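Long-range contacts in putative glutaryl-CoA dehydrogenase (Thermus thermophilus, PDB 2EBA), which belongs to the acyl-CoA dehydrogenase family and is a four-subunit, largely helical protein that binds flavin-adenine dinucleotide: residues M1-A6 / E296-A301; E81-D86 / M253-A258; A288-W293 / L330-M335. All coordinates share one frame; numbering follows the deposited sequence.

How the contacts relate
The three contacts sit on the same side of the chain's centre, their centres about 13 to 14 Å apart, and each uses a helix of the C-terminal domain. Helix 281-309 serves contacts 1 and 3, and helix 235-269, which precedes it in the chain, serves contact 2. In sequence, both segments of contact 2 fall between those of contact 1, contact 2 closes before contact 3 opens, and contacts 1 and 3 interleave. Direct touches join them: L2 N of contact 1 probably bonds E257 OE2 of contact 2, L291 of contact 3 meets L2 and F4, and L256 packs on A332. Helix 72-85 and the chain start are thus tied to the C-terminal bundle, and contacts 1 and 3 also touch the second subunit.

Contact 1. Residues M1-A6 / E296-A301; sequences MLDFYA and EGLLLA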
ATOM      1  N   MET A   1      14.025  26.313  -5.287  1.00 16.32           N
ATOM      2  CA  MET A   1      13.064  25.169  -5.315  1.00 15.43           C
ATOM      3  C   MET A   1      13.548  24.033  -4.408  1.00 16.35           C
ATOM      4  O   MET A   1      14.725  23.970  -4.055  1.00 18.90           O
ATOM      5  CB  MET A   1      12.916  24.636  -6.742  1.00 11.05           C
ATOM      6  CG  MET A   1      14.203  24.106  -7.330  1.00  7.87           C
ATOM      7  SD  MET A   1      14.017  23.582  -8.990  1.00  1.54           S
ATOM      8  CE  MET A   1      13.266  22.052  -8.859  1.00  1.54           C
ATOM      9  N   LEU A   2      12.633  23.149  -4.025  1.00 14.90           N
ATOM     10  CA  LEU A   2      12.970  22.006  -3.195  1.00 14.93           C
ATOM     11  C   LEU A   2      13.919  21.130  -4.030  1.00 15.17           C
ATOM     12  O   LEU A   2      13.598  20.742  -5.152  1.00 15.18           O
ATOM     13  CB  LEU A   2      11.695  21.237  -2.826  1.00 13.24           C
ATOM     14  CG  LEU A   2      11.823  19.888  -2.113  1.00 12.64           C
ATOM     15  CD1 LEU A   2      12.489  20.065  -0.763  1.00 13.12           C
ATOM     16  CD2 LEU A   2      10.442  19.281  -1.949  1.00 12.81           C
ATOM     17  N   ASP A   3      15.086  20.818  -3.485  1.00 14.79           N
ATOM     18  CA  ASP A   3      16.051  20.030  -4.231  1.00 14.68           C
ATOM     19  C   ASP A   3      16.971  19.271  -3.286  1.00 15.32           C
ATOM     20  O   ASP A   3      18.080  19.711  -3.005  1.00 15.61           O
ATOM     21  CB  ASP A   3      16.856  20.979  -5.113  1.00 14.93           C
ATOM     22  CG  ASP A   3      17.664  20.269  -6.156  1.00 14.60           C
ATOM     23  OD1 ASP A   3      17.404  19.085  -6.416  1.00 16.37           O
ATOM     24  OD2 ASP A   3      18.558  20.910  -6.735  1.00 15.54           O
ATOM     25  N   PHE A   4      16.510  18.116  -2.818  1.00 14.59           N
ATOM     26  CA  PHE A   4      17.275  17.308  -1.883  1.00 13.00           C
ATOM     27  C   PHE A   4      18.546  16.700  -2.479  1.00 12.20           C
ATOM     28  O   PHE A   4      19.526  16.511  -1.765  1.00 11.40           O
ATOM     29  CB  PHE A   4      16.382  16.202  -1.305  1.00 12.50           C
ATOM     30  CG  PHE A   4      17.019  15.422  -0.184  1.00 12.75           C
ATOM     31  CD1 PHE A   4      17.557  16.070   0.926  1.00 12.92           C
ATOM     32  CD2 PHE A   4      17.065  14.035  -0.226  1.00 12.51           C
ATOM     33  CE1 PHE A   4      18.128  15.348   1.970  1.00 11.55           C
ATOM     34  CE2 PHE A   4      17.636  13.309   0.818  1.00 12.97           C
ATOM     35  CZ  PHE A   4      18.165  13.970   1.912  1.00 11.22           C
ATOM     36  N   TYR A   5      18.535  16.394  -3.771  1.00 12.86           N
ATOM     37  CA  TYR A   5      19.698  15.793  -4.425  1.00 12.69           C
ATOM     38  C   TYR A   5      20.485  16.771  -5.282  1.00 13.62           C
ATOM     39  O   TYR A   5      21.252  16.366  -6.161  1.00 14.32           O
ATOM     40  CB  TYR A   5      19.261  14.582  -5.265  1.00 12.17           C
ATOM     41  CG  TYR A   5      19.302  13.247  -4.542  1.00 10.40           C
ATOM     42  CD1 TYR A   5      19.150  13.165  -3.155  1.00  9.35           C
ATOM     43  CD2 TYR A   5      19.468  12.056  -5.249  1.00 12.02           C
ATOM     44  CE1 TYR A   5      19.165  11.925  -2.488  1.00  9.88           C
ATOM     45  CE2 TYR A   5      19.481  10.809  -4.591  1.00 10.94           C
ATOM     46  CZ  TYR A   5      19.328  10.756  -3.214  1.00  9.05           C
ATOM     47  OH  TYR A   5      19.328   9.542  -2.562  1.00  7.56           O
ATOM     48  N   ALA A   6      20.292  18.061  -5.009  1.00 14.06           N
ATOM     49  CA  ALA A   6      20.966  19.153  -5.708  1.00 14.55           C
ATOM     50  C   ALA A   6      21.025  18.996  -7.222  1.00 15.01           C
ATOM     51  O   ALA A   6      22.096  19.152  -7.823  1.00 14.66           O
ATOM     52  CB  ALA A   6      22.388  19.342  -5.160  1.00 14.16           C
ATOM     53  N   GLU A 296      12.826  11.482  -6.314  1.00 13.23           N
ATOM     54  CA  GLU A 296      12.706  10.492  -7.370  1.00 12.37           C
ATOM     55  C   GLU A 296      12.073  11.137  -8.596  1.00 11.06           C
ATOM     56  O   GLU A 296      12.508  10.927  -9.720  1.00 10.46           O
ATOM     57  CB  GLU A 296      11.838   9.327  -6.889  1.00 13.09           C
ATOM     58  CG  GLU A 296      12.527   8.448  -5.867  1.00 13.20           C
ATOM     59  CD  GLU A 296      11.608   7.411  -5.258  1.00 13.12           C
ATOM     60  OE1 GLU A 296      12.127   6.479  -4.609  1.00 12.29           O
ATOM     61  OE2 GLU A 296      10.376   7.533  -5.411  1.00 13.35           O
ATOM     62  N   GLY A 297      11.051  11.944  -8.363  1.00 10.32           N
ATOM     63  CA  GLY A 297      10.368  12.602  -9.457  1.00  8.89           C
ATOM     64  C   GLY A 297      11.212  13.581 -10.236  1.00  7.43           C
ATOM     65  O   GLY A 297      11.165  13.582 -11.450  1.00  4.19           O
ATOM     66  N   LEU A 298      11.968  14.427  -9.547  1.00 11.06           N
ATOM     67  CA  LEU A 298      12.826  15.392 -10.236  1.00 14.20           C
ATOM     68  C   LEU A 298      13.847  14.709 -11.127  1.00 13.94           C
ATOM     69  O   LEU A 298      14.116  15.168 -12.241  1.00 14.52           O
ATOM     70  CB  LEU A 298      13.569  16.278  -9.243  1.00 16.50           C
ATOM     71  CG  LEU A 298      12.859  17.518  -8.726  1.00 18.79           C
ATOM     72  CD1 LEU A 298      13.888  18.392  -8.046  1.00 20.87           C
ATOM     73  CD2 LEU A 298      12.215  18.290  -9.875  1.00 18.92           C
ATOM     74  N   LEU A 299      14.419  13.618 -10.636  1.00 13.01           N
ATOM     75  CA  LEU A 299      15.398  12.885 -11.412  1.00 13.24           C
ATOM     76  C   LEU A 299      14.786  12.327 -12.690  1.00 12.97           C
ATOM     77  O   LEU A 299      15.388  12.417 -13.752  1.00 14.13           O
ATOM     78  CB  LEU A 299      16.007  11.763 -10.569  1.00 14.17           C
ATOM     79  CG  LEU A 299      17.214  12.138  -9.695  1.00 14.14           C
ATOM     80  CD1 LEU A 299      17.541  10.973  -8.813  1.00 14.51           C
ATOM     81  CD2 LEU A 299      18.427  12.484 -10.552  1.00 11.07           C
ATOM     82  N   LEU A 300      13.593  11.751 -12.592  1.00 12.86           N
ATOM     83  CA  LEU A 300      12.927  11.209 -13.777  1.00 13.56           C
ATOM     84  C   LEU A 300      12.719  12.337 -14.786  1.00 13.91           C
ATOM     85  O   LEU A 300      13.043  12.198 -15.965  1.00 14.34           O
ATOM     86  CB  LEU A 300      11.552  10.599 -13.423  1.00 10.39           C
ATOM     87  CG  LEU A 300      11.469   9.288 -12.640  1.00 11.20           C
ATOM     88  CD1 LEU A 300      10.018   8.832 -12.544  1.00 10.96           C
ATOM     89  CD2 LEU A 300      12.300   8.220 -13.328  1.00  9.23           C
ATOM     90  N   ALA A 301      12.174  13.447 -14.287  1.00 14.27           N
ATOM     91  CA  ALA A 301      11.860  14.628 -15.079  1.00 14.93           C
ATOM     92  C   ALA A 301      13.097  15.204 -15.737  1.00 14.30           C
ATOM     93  O   ALA A 301      13.078  15.552 -16.916  1.00 13.90           O
ATOM     94  CB  ALA A 301      11.207  15.675 -14.196  1.00 12.82           C
TER
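M1 reaches L298 through two torsions: chi1 (61°) sets CG in the crowded position between the backbone N and the carbonyl carbon, and chi3 (-78°) swings the methyl CE out of the extended line. On helix 281-309 of the C-terminal acyl-CoA dehydrogenase domain, L298 has CG anti to the carbonyl carbon and beside the backbone N (chi1 -85°). The two side chains consequently meet tip to tip. M1 CE lies 3.8 Å from L298 CD1 and 4.0 Å from L298 CD2, which places one methyl against both branches of the leucine fork.

Of those branches, CD1 has the wider set of neighbours. It approaches the backbone oxygen L2 O at 3.7 Å and the carboxylate oxygen D3 OD1 at 3.9 Å, the D3 side chain crossing that of L298 at about a right angle. These are van der Waals touches of a methyl, since the polar duty of D3 lies within its own loop: OD1 takes the N-H of L7 and OD2 that of E8.

Y5 sits within a type I turn from D3 to A6, spanned by a weak bond of 3.4 Å from A6 N to D3 O. Its ring comes obliquely to the next helix residue, with Y5 CD2 4.2 Å from L299 CD1. The second subunit closes in at this point, its L300 packing on Y5 and its Q317 O bonding Y5 OH.

Only 163 Å² is buried between the segments, and the touches are van der Waals contacts, with no polar bond among them. Dispersion alone has little directional preference, so residues 1-6, in the loop before helix 13-29, are probably fixed by polar bonds around them, among them L2 N to E257 OE2 and Y5 O to R303 of the second subunit.

Contact 2. Residues E81-D86 / M253-A258; sequences ELERVD and MGALEA
R84 and E257 cross obliquely, both with CG anti to the backbone N, and their charged groups stand almost perpendicular, the guanidinium and carboxylate planes 86° apart. The salt bridge between them uses a single N-H, that of NE, and one carboxylate oxygen. R84 NE donates to E257 OE1 over 3.2 Å at a fairly straight N-H...O angle of 161°; the oxygen lies at the guanidinium edge, close to its plane, whereas NE stands well above the carboxylate plane. A water donates to E257 OE1 at 2.9 Å and accepts weakly from R84 NH2.

Next to this pair the helices come close, their axes 6.8 Å apart and crossing at -46°. G254 probably allows this, since a CB there would point toward helix 72-85, about 3.4 Å from R84 N. The CA atoms of R84 and A255 are 4.0 Å apart, and R84 CB rests 3.3 Å from G254 O. Alanines line the rest, A258 CB lying 3.5 Å from R84 O and A255 CB 3.8 Å from E83 CG. The carboxylate of E83 turns to S87 and R90.

The crossing joins helix 72-85 to helix 235-269 of the C-terminal bundle. R84 also faces E81 in a long, charge-only pair, completing a salt-bridge network. R23 pairs with both carboxylates and Y80 bonds E257 OE2, donors expected to favour ionised E257 despite the like charge of E81.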
ATOM      1  N   GLU A  81       6.904  25.419 -11.678  1.00 12.48           N
ATOM      2  CA  GLU A  81       6.499  26.619 -10.964  1.00 14.32           C
ATOM      3  C   GLU A  81       5.005  26.935 -11.152  1.00 15.18           C
ATOM      4  O   GLU A  81       4.332  27.376 -10.219  1.00 14.83           O
ATOM      5  CB  GLU A  81       7.372  27.802 -11.408  1.00 14.24           C
ATOM      6  CG  GLU A  81       8.822  27.718 -10.927  1.00 14.87           C
ATOM      7  CD  GLU A  81       8.929  27.530  -9.418  1.00 13.49           C
ATOM      8  OE1 GLU A  81       8.253  28.267  -8.676  1.00 13.65           O
ATOM      9  OE2 GLU A  81       9.692  26.653  -8.972  1.00 12.11           O
ATOM     10  N   LEU A  82       4.489  26.705 -12.354  1.00 15.19           N
ATOM     11  CA  LEU A  82       3.080  26.948 -12.617  1.00 15.00           C
ATOM     12  C   LEU A  82       2.210  26.057 -11.716  1.00 15.30           C
ATOM     13  O   LEU A  82       1.370  26.554 -10.962  1.00 15.14           O
ATOM     14  CB  LEU A  82       2.768  26.664 -14.090  1.00 14.72           C
ATOM     15  CG  LEU A  82       3.080  27.753 -15.118  1.00 14.67           C
ATOM     16  CD1 LEU A  82       3.043  27.159 -16.502  1.00 14.42           C
ATOM     17  CD2 LEU A  82       2.069  28.877 -15.004  1.00 14.40           C
ATOM     18  N   GLU A  83       2.435  24.745 -11.789  1.00 14.33           N
ATOM     19  CA  GLU A  83       1.673  23.760 -11.023  1.00 13.46           C
ATOM     20  C   GLU A  83       1.809  23.964  -9.533  1.00 13.67           C
ATOM     21  O   GLU A  83       0.874  23.740  -8.769  1.00 11.59           O
ATOM     22  CB  GLU A  83       2.140  22.352 -11.372  1.00 13.93           C
ATOM     23  CG  GLU A  83       1.182  21.262 -10.935  1.00 13.88           C
ATOM     24  CD  GLU A  83       0.686  20.440 -12.104  1.00 13.76           C
ATOM     25  OE1 GLU A  83       1.484  20.234 -13.048  1.00 13.42           O
ATOM     26  OE2 GLU A  83      -0.483  19.998 -12.075  1.00 11.85           O
ATOM     27  N   ARG A  84       2.982  24.402  -9.098  1.00 13.51           N
ATOM     28  CA  ARG A  84       3.233  24.642  -7.693  1.00 13.67           C
ATOM     29  C   ARG A  84       2.209  25.669  -7.161  1.00 13.97           C
ATOM     30  O   ARG A  84       1.893  25.713  -5.965  1.00 11.92           O
ATOM     31  CB  ARG A  84       4.626  25.173  -7.537  1.00 14.09           C
ATOM     32  CG  ARG A  84       5.047  25.535  -6.148  1.00 15.49           C
ATOM     33  CD  ARG A  84       6.482  25.993  -6.291  1.00 14.97           C
ATOM     34  NE  ARG A  84       6.979  26.794  -5.180  1.00 17.72           N
ATOM     35  CZ  ARG A  84       6.598  28.047  -4.909  1.00 18.67           C
ATOM     36  NH1 ARG A  84       5.689  28.673  -5.666  1.00 21.73           N
ATOM     37  NH2 ARG A  84       7.144  28.697  -3.883  1.00 19.46           N
ATOM     38  N   VAL A  85       1.716  26.511  -8.061  1.00 13.14           N
ATOM     39  CA  VAL A  85       0.718  27.486  -7.652  1.00 13.51           C
ATOM     40  C   VAL A  85      -0.632  26.777  -7.783  1.00 13.28           C
ATOM     41  O   VAL A  85      -1.364  26.645  -6.806  1.00 12.19           O
ATOM     42  CB  VAL A  85       0.732  28.724  -8.553  1.00 13.24           C
ATOM     43  CG1 VAL A  85      -0.363  29.662  -8.123  1.00 12.48           C
ATOM     44  CG2 VAL A  85       2.083  29.416  -8.474  1.00 13.45           C
ATOM     45  N   ASP A  86      -0.943  26.326  -9.000  1.00 13.79           N
ATOM     46  CA  ASP A  86      -2.185  25.617  -9.282  1.00 13.96           C
ATOM     47  C   ASP A  86      -2.101  24.877 -10.618  1.00 13.88           C
ATOM     48  O   ASP A  86      -1.609  25.428 -11.602  1.00 14.50           O
ATOM     49  CB  ASP A  86      -3.353  26.591  -9.328  1.00 14.29           C
ATOM     50  CG  ASP A  86      -4.695  25.883  -9.408  1.00 14.02           C
ATOM     51  OD1 ASP A  86      -5.216  25.462  -8.351  1.00 14.71           O
ATOM     52  OD2 ASP A  86      -5.215  25.728 -10.535  1.00 12.35           O
ATOM     53  N   MET A 253       5.748  17.624  -9.708  1.00 10.64           N
ATOM     54  CA  MET A 253       6.769  17.783  -8.681  1.00  9.67           C
ATOM     55  C   MET A 253       6.663  19.141  -7.998  1.00  8.99           C
ATOM     56  O   MET A 253       7.063  19.295  -6.844  1.00  9.80           O
ATOM     57  CB  MET A 253       8.165  17.602  -9.281  1.00  7.66           C
ATOM     58  CG  MET A 253       8.547  16.154  -9.541  1.00  6.51           C
ATOM     59  SD  MET A 253       7.689  15.002  -8.450  1.00  1.54           S
ATOM     60  CE  MET A 253       8.549  15.293  -6.906  1.00  1.54           C
ATOM     61  N   GLY A 254       6.124  20.124  -8.713  1.00  9.61           N
ATOM     62  CA  GLY A 254       5.953  21.449  -8.150  1.00  9.90           C
ATOM     63  C   GLY A 254       4.820  21.518  -7.144  1.00 10.71           C
ATOM     64  O   GLY A 254       4.948  22.163  -6.106  1.00 10.62           O
ATOM     65  N   ALA A 255       3.697  20.875  -7.457  1.00 10.56           N
ATOM     66  CA  ALA A 255       2.554  20.857  -6.548  1.00 11.20           C
ATOM     67  C   ALA A 255       2.948  20.029  -5.316  1.00 11.77           C
ATOM     68  O   ALA A 255       2.413  20.222  -4.225  1.00 10.64           O
ATOM     69  CB  ALA A 255       1.327  20.236  -7.242  1.00  7.85           C
ATOM     70  N   LEU A 256       3.891  19.109  -5.509  1.00 11.61           N
ATOM     71  CA  LEU A 256       4.369  18.262  -4.423  1.00 12.05           C
ATOM     72  C   LEU A 256       5.192  19.120  -3.472  1.00 11.93           C
ATOM     73  O   LEU A 256       5.079  18.994  -2.267  1.00 14.03           O
ATOM     74  CB  LEU A 256       5.221  17.110  -4.968  1.00 12.43           C
ATOM     75  CG  LEU A 256       5.343  15.859  -4.074  1.00 12.62           C
ATOM     76  CD1 LEU A 256       6.071  14.742  -4.801  1.00 11.93           C
ATOM     77  CD2 LEU A 256       6.081  16.208  -2.811  1.00 13.82           C
ATOM     78  N   GLU A 257       6.029  19.995  -4.012  1.00 13.05           N
ATOM     79  CA  GLU A 257       6.810  20.892  -3.160  1.00 11.69           C
ATOM     80  C   GLU A 257       5.847  21.802  -2.372  1.00  9.93           C
ATOM     81  O   GLU A 257       6.064  22.100  -1.198  1.00  7.32           O
ATOM     82  CB  GLU A 257       7.759  21.752  -4.010  1.00 12.75           C
ATOM     83  CG  GLU A 257       8.256  23.009  -3.292  1.00 13.12           C
ATOM     84  CD  GLU A 257       9.218  23.839  -4.113  1.00 14.34           C
ATOM     85  OE1 GLU A 257       9.337  25.044  -3.826  1.00 17.49           O
ATOM     86  OE2 GLU A 257       9.870  23.297  -5.030  1.00 14.91           O
ATOM     87  N   ALA A 258       4.773  22.229  -3.023  1.00  8.76           N
ATOM     88  CA  ALA A 258       3.809  23.097  -2.376  1.00 10.44           C
ATOM     89  C   ALA A 258       3.140  22.450  -1.161  1.00 10.66           C
ATOM     90  O   ALA A 258       3.107  23.048  -0.089  1.00 11.05           O
ATOM     91  CB  ALA A 258       2.753  23.542  -3.376  1.00  8.74           C
TER
HETATM   92  O   HOH W   1       8.386  26.571  -1.494  1.00 13.73           O

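Contact 3. Residues A288-W293 / L330-M335; sequences AEMLAW and LQAARM
W293 presents the six-membered end of its indole to Q331 and M335. Its CZ3 touches Q331 CB at 3.7 Å, and its CH2 meets the methyl M335 CE at 3.6 Å, the M335 and W293 side chains crossing at about a right angle, the methyl oblique to the ring. M335 SD lies 5.3 Å from the centroid of that ring and 57° off its normal, an oblique Met-aromatic contact. Beyond CB, the extended Q331 carries its amide over one indole face, the two planes 18° apart, while E289 CG lies by the opposite face, toward the rim. Elsewhere in the interface M290, bent at chi3 (75°), brings CE to 3.9 Å from A332 CB.

These residues belong to two nearly antiparallel helices, 281-309 and 315-340, of the C-terminal helical bundle characteristic of acyl-CoA dehydrogenases; the short segments approach to 10.2 Å between axes, with A332 as the small residue at the nearest backbone point.

Helix 235-269 also packs against them, V259 and Y260 touching M290. E289 OE1 also forms a salt bridge with R323 of the second subunit. D338 and I339, further along helix 315-340, line a flavin-adenine dinucleotide pocket, and the M335 side chain is about 9 Å from a bound flavin-adenine dinucleotide.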
ATOM      1  N   ALA A 288       8.812  12.220   5.249  1.00 15.57           N
ATOM      2  CA  ALA A 288       9.950  11.491   4.655  1.00 15.66           C
ATOM      3  C   ALA A 288       9.582  10.873   3.311  1.00 14.82           C
ATOM      4  O   ALA A 288      10.380  10.868   2.380  1.00 13.50           O
ATOM      5  CB  ALA A 288      10.441  10.401   5.604  1.00 13.61           C
ATOM      6  N   GLU A 289       8.365  10.351   3.228  1.00 14.31           N
ATOM      7  CA  GLU A 289       7.877   9.741   2.000  1.00 15.91           C
ATOM      8  C   GLU A 289       7.737  10.841   0.953  1.00 14.37           C
ATOM      9  O   GLU A 289       8.137  10.676  -0.205  1.00 14.90           O
ATOM     10  CB  GLU A 289       6.515   9.070   2.250  1.00 16.87           C
ATOM     11  CG  GLU A 289       6.053   8.148   1.135  1.00 21.50           C
ATOM     12  CD  GLU A 289       6.796   6.823   1.090  1.00 24.32           C
ATOM     13  OE1 GLU A 289       8.029   6.802   1.293  1.00 24.88           O
ATOM     14  OE2 GLU A 289       6.135   5.792   0.833  1.00 27.81           O
ATOM     15  N   MET A 290       7.164  11.964   1.372  1.00 14.52           N
ATOM     16  CA  MET A 290       6.974  13.108   0.491  1.00 14.14           C
ATOM     17  C   MET A 290       8.296  13.561  -0.117  1.00 14.77           C
ATOM     18  O   MET A 290       8.375  13.834  -1.315  1.00 14.93           O
ATOM     19  CB  MET A 290       6.321  14.266   1.249  1.00 11.57           C
ATOM     20  CG  MET A 290       4.886  13.999   1.673  1.00  9.95           C
ATOM     21  SD  MET A 290       4.122  15.422   2.474  1.00  1.54           S
ATOM     22  CE  MET A 290       3.812  16.480   1.064  1.00  5.22           C
ATOM     23  N   LEU A 291       9.333  13.639   0.710  1.00 13.93           N
ATOM     24  CA  LEU A 291      10.633  14.067   0.237  1.00 14.38           C
ATOM     25  C   LEU A 291      11.242  13.042  -0.713  1.00 14.32           C
ATOM     26  O   LEU A 291      11.809  13.401  -1.740  1.00 12.75           O
ATOM     27  CB  LEU A 291      11.563  14.309   1.428  1.00 14.04           C
ATOM     28  CG  LEU A 291      12.932  14.892   1.095  1.00 14.23           C
ATOM     29  CD1 LEU A 291      12.789  16.316   0.597  1.00 15.16           C
ATOM     30  CD2 LEU A 291      13.803  14.857   2.322  1.00 14.43           C
ATOM     31  N   ALA A 292      11.118  11.766  -0.370  1.00 14.79           N
ATOM     32  CA  ALA A 292      11.665  10.702  -1.201  1.00 14.12           C
ATOM     33  C   ALA A 292      11.037  10.752  -2.579  1.00 13.30           C
ATOM     34  O   ALA A 292      11.727  10.735  -3.591  1.00 12.57           O
ATOM     35  CB  ALA A 292      11.412   9.336  -0.556  1.00 13.64           C
ATOM     36  N   TRP A 293       9.714  10.831  -2.618  1.00 13.95           N
ATOM     37  CA  TRP A 293       9.021  10.872  -3.894  1.00 12.70           C
ATOM     38  C   TRP A 293       9.438  12.065  -4.746  1.00 11.87           C
ATOM     39  O   TRP A 293       9.651  11.940  -5.941  1.00  9.57           O
ATOM     40  CB  TRP A 293       7.521  10.909  -3.659  1.00 12.29           C
ATOM     41  CG  TRP A 293       6.971   9.621  -3.171  1.00 10.67           C
ATOM     42  CD1 TRP A 293       7.505   8.387  -3.351  1.00 10.07           C
ATOM     43  CD2 TRP A 293       5.732   9.430  -2.487  1.00  9.32           C
ATOM     44  NE1 TRP A 293       6.674   7.429  -2.823  1.00  8.05           N
ATOM     45  CE2 TRP A 293       5.575   8.045  -2.285  1.00  8.70           C
ATOM     46  CE3 TRP A 293       4.733  10.297  -2.029  1.00  8.69           C
ATOM     47  CZ2 TRP A 293       4.456   7.501  -1.638  1.00  9.38           C
ATOM     48  CZ3 TRP A 293       3.621   9.762  -1.389  1.00 10.11           C
ATOM     49  CH2 TRP A 293       3.492   8.375  -1.197  1.00  7.67           C
ATOM     50  N   LEU A 330      -0.380  13.014  -6.025  1.00 11.48           N
ATOM     51  CA  LEU A 330      -1.741  12.847  -5.540  1.00 12.05           C
ATOM     52  C   LEU A 330      -1.665  12.208  -4.145  1.00 12.30           C
ATOM     53  O   LEU A 330      -2.319  12.648  -3.205  1.00 10.97           O
ATOM     54  CB  LEU A 330      -2.569  11.959  -6.493  1.00 11.44           C
ATOM     55  CG  LEU A 330      -4.031  11.670  -6.103  1.00  8.56           C
ATOM     56  CD1 LEU A 330      -4.837  12.961  -5.976  1.00  7.05           C
ATOM     57  CD2 LEU A 330      -4.659  10.788  -7.133  1.00  8.13           C
ATOM     58  N   GLN A 331      -0.845  11.181  -3.997  1.00 13.39           N
ATOM     59  CA  GLN A 331      -0.735  10.542  -2.697  1.00 13.93           C
ATOM     60  C   GLN A 331      -0.223  11.533  -1.643  1.00 12.87           C
ATOM     61  O   GLN A 331      -0.698  11.560  -0.513  1.00 11.17           O
ATOM     62  CB  GLN A 331       0.197   9.338  -2.796  1.00 16.93           C
ATOM     63  CG  GLN A 331      -0.311   8.221  -3.698  1.00 22.94           C
ATOM     64  CD  GLN A 331       0.758   7.161  -3.971  1.00 28.23           C
ATOM     65  OE1 GLN A 331       1.705   7.388  -4.737  1.00 31.27           O
ATOM     66  NE2 GLN A 331       0.618   5.998  -3.335  1.00 29.75           N
ATOM     67  N   ALA A 332       0.738  12.366  -2.021  1.00 12.76           N
ATOM     68  CA  ALA A 332       1.307  13.333  -1.094  1.00 12.30           C
ATOM     69  C   ALA A 332       0.321  14.416  -0.707  1.00 12.13           C
ATOM     70  O   ALA A 332       0.365  14.929   0.402  1.00 12.42           O
ATOM     71  CB  ALA A 332       2.553  13.965  -1.697  1.00 12.80           C
ATOM     72  N   ALA A 333      -0.565  14.775  -1.626  1.00 11.06           N
ATOM     73  CA  ALA A 333      -1.551  15.811  -1.342  1.00 11.64           C
ATOM     74  C   ALA A 333      -2.531  15.302  -0.292  1.00  9.98           C
ATOM     75  O   ALA A 333      -2.927  16.034   0.615  1.00  9.50           O
ATOM     76  CB  ALA A 333      -2.290  16.212  -2.629  1.00  9.40           C
ATOM     77  N   ARG A 334      -2.906  14.037  -0.421  1.00 11.61           N
ATOM     78  CA  ARG A 334      -3.820  13.396   0.521  1.00 12.74           C
ATOM     79  C   ARG A 334      -3.160  13.276   1.900  1.00 14.06           C
ATOM     80  O   ARG A 334      -3.789  13.568   2.924  1.00 13.93           O
ATOM     81  CB  ARG A 334      -4.210  12.010   0.009  1.00 11.41           C
ATOM     82  CG  ARG A 334      -4.885  12.031  -1.341  1.00  9.74           C
ATOM     83  CD  ARG A 334      -5.027  10.644  -1.909  1.00  7.69           C
ATOM     84  NE  ARG A 334      -5.935  10.628  -3.050  1.00  7.71           N
ATOM     85  CZ  ARG A 334      -6.160   9.561  -3.804  1.00  8.00           C
ATOM     86  NH1 ARG A 334      -5.546   8.419  -3.545  1.00 10.36           N
ATOM     87  NH2 ARG A 334      -7.012   9.628  -4.808  1.00 11.57           N
ATOM     88  N   MET A 335      -1.896  12.859   1.916  1.00 15.15           N
ATOM     89  CA  MET A 335      -1.142  12.711   3.164  1.00 15.46           C
ATOM     90  C   MET A 335      -1.046  14.043   3.893  1.00 15.73           C
ATOM     91  O   MET A 335      -1.163  14.093   5.117  1.00 17.18           O
ATOM     92  CB  MET A 335       0.273  12.196   2.889  1.00 13.82           C
ATOM     93  CG  MET A 335       0.476  10.723   3.092  1.00 14.15           C
ATOM     94  SD  MET A 335       2.156  10.381   2.684  1.00  7.13           S
ATOM     95  CE  MET A 335       1.943   8.687   2.078  1.00 14.18           C
TER